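Local atomic coordinates of clan CA, family C40, NlpC/P60 superfamily cysteine peptidase (Trichomonas vaginalis, PDB entry 6BIO), a protein that probably acts as a cysteine peptidase of the NlpC/P60 type, a peptidoglycan hydrolase of laterally acquired origin that the parasite directs against bacteria. Residues V31-S37 / E71-S76. Residues are numbered along the deposited sequence.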
# COMPACT_ATOMS: atom_id res chain seq x y z
N VAL A 31 -2.19 11.97 -11.21
CA VAL A 31 -1.08 12.91 -11.31
C VAL A 31 0.10 12.17 -11.92
O VAL A 31 0.40 11.03 -11.54
CB VAL A 31 -0.73 13.56 -9.93
CG1 VAL A 31 -0.35 12.50 -8.88
CG2 VAL A 31 0.40 14.58 -10.06
N LYS A 32 0.83 12.84 -12.83
CA LYS A 32 2.06 12.26 -13.39
C LYS A 32 3.11 12.11 -12.29
O LYS A 32 3.30 13.01 -11.47
CB LYS A 32 2.60 13.13 -14.52
CG LYS A 32 1.76 12.99 -15.78
CD LYS A 32 2.35 13.82 -16.93
CE LYS A 32 1.55 13.59 -18.23
NZ LYS A 32 2.21 14.22 -19.41
N ALA A 33 3.84 11.01 -12.33
CA ALA A 33 4.95 10.76 -11.41
C ALA A 33 6.25 10.68 -12.20
O ALA A 33 6.28 10.26 -13.37
CB ALA A 33 4.72 9.47 -10.64
N TYR A 34 7.32 11.11 -11.55
CA TYR A 34 8.64 11.18 -12.14
C TYR A 34 9.68 10.59 -11.20
O TYR A 34 9.45 10.41 -10.01
CB TYR A 34 9.01 12.65 -12.45
CG TYR A 34 8.04 13.31 -13.36
CD1 TYR A 34 8.16 13.19 -14.73
CD2 TYR A 34 6.97 14.04 -12.86
CE1 TYR A 34 7.26 13.79 -15.58
CE2 TYR A 34 6.07 14.65 -13.71
CZ TYR A 34 6.21 14.51 -15.06
OH TYR A 34 5.33 15.13 -15.93
N LYS A 35 10.85 10.32 -11.74
CA LYS A 35 11.92 9.76 -10.94
C LYS A 35 12.93 10.81 -10.50
O LYS A 35 13.96 10.46 -9.91
CB LYS A 35 12.59 8.62 -11.72
CG LYS A 35 11.73 7.33 -11.76
CD LYS A 35 11.77 6.61 -10.42
CE LYS A 35 10.70 5.55 -10.31
NZ LYS A 35 10.90 4.82 -9.04
N SER A 36 12.66 12.09 -10.73
CA SER A 36 13.48 13.17 -10.18
C SER A 36 12.62 14.41 -9.99
O SER A 36 11.51 14.51 -10.52
CB SER A 36 14.65 13.50 -11.07
OG SER A 36 14.25 14.35 -12.06
N SER A 37 13.14 15.37 -9.24
CA SER A 37 12.50 16.65 -9.01
C SER A 37 12.80 17.67 -10.09
O SER A 37 12.38 18.84 -9.98
CB SER A 37 12.91 17.21 -7.68
OG SER A 37 14.28 17.57 -7.70
N GLU A 71 8.94 1.64 -3.31
CA GLU A 71 8.91 2.49 -4.48
C GLU A 71 8.87 3.96 -4.07
O GLU A 71 8.09 4.34 -3.21
CB GLU A 71 7.67 2.16 -5.32
CG GLU A 71 7.57 2.86 -6.67
CD GLU A 71 8.53 2.34 -7.73
OE1 GLU A 71 9.09 1.23 -7.54
OE2 GLU A 71 8.72 3.07 -8.75
N ASP A 72 9.68 4.78 -4.71
CA ASP A 72 9.63 6.23 -4.53
C ASP A 72 9.56 6.94 -5.88
O ASP A 72 10.06 6.45 -6.90
CB ASP A 72 10.79 6.76 -3.66
CG ASP A 72 12.11 6.71 -4.38
OD1 ASP A 72 12.64 5.60 -4.57
OD2 ASP A 72 12.60 7.77 -4.79
N CYS A 73 8.95 8.12 -5.86
CA CYS A 73 8.80 8.92 -7.06
C CYS A 73 8.47 10.35 -6.63
O CYS A 73 8.35 10.66 -5.44
CB CYS A 73 7.71 8.35 -7.97
SG CYS A 73 6.08 8.35 -7.28
N TRP A 74 8.32 11.21 -7.62
CA TRP A 74 8.08 12.63 -7.40
C TRP A 74 6.81 13.03 -8.13
O TRP A 74 6.65 12.70 -9.31
CB TRP A 74 9.24 13.44 -7.94
CG TRP A 74 10.55 13.22 -7.26
CD1 TRP A 74 11.43 12.19 -7.48
CD2 TRP A 74 11.14 14.03 -6.23
NE1 TRP A 74 12.53 12.32 -6.66
CE2 TRP A 74 12.38 13.46 -5.92
CE3 TRP A 74 10.74 15.20 -5.58
CZ2 TRP A 74 13.23 14.02 -4.98
CZ3 TRP A 74 11.59 15.76 -4.62
CH2 TRP A 74 12.81 15.17 -4.32
N ILE A 75 5.92 13.74 -7.43
CA ILE A 75 4.65 14.21 -7.96
C ILE A 75 4.46 15.68 -7.59
O ILE A 75 4.96 16.15 -6.58
CB ILE A 75 3.42 13.38 -7.44
CG1 ILE A 75 3.33 13.40 -5.90
CG2 ILE A 75 3.50 11.98 -8.00
CD1 ILE A 75 2.11 12.68 -5.40
N SER A 76 3.69 16.40 -8.39
CA SER A 76 3.48 17.82 -8.09
C SER A 76 2.98 17.99 -6.67
O SER A 76 2.06 17.29 -6.26
CB SER A 76 2.45 18.37 -9.06
OG SER A 76 2.14 19.70 -8.71
O HOH W 1 3.52 15.77 -11.16
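Glu-71 begins the strand with a salt bridge, its OE2 2.8 Å from Lys-35 NZ, and also hydrogen-bonds Tyr-46. The same ammonium group donates to the backbone of the next residue (Lys-35 NZ to Asp-72 O, 2.8 Å), so one lysine folds back to bind two successive residues. Cys-73 packs its SG against Ala-33 CB at 3.8 Å. At Trp-74 the strands are joined by an antiparallel hydrogen-bonded pair: Tyr-34 N to Trp-74 O and Trp-74 N to Tyr-34 O, both 2.8 Å. Beyond Tyr-34 the chain curls over the indole, placing Ser-37 CB 3.7 Å from the centroid of the Trp-74 six-membered ring, a CH-pi contact; His-65 also stacks with this tryptophan. Ile-75 lies on the face shared with Ala-33, its CG2 3.8 Å from Ala-33 CB and 4.0 Å from Val-31 CG1; Leu-23 touches both Val-31 and Ile-75. At Ser-76 a water replaces the direct bond, donating to Lys-32 O and accepting from Ser-76 N, each at 2.8 Å. Flanked by strands 46-49 and 63-68, the pair belongs to a strongly twisted antiparallel sheet, consistent with a small SH3-like beta-barrel preceding the NlpC/P60 peptidase domain.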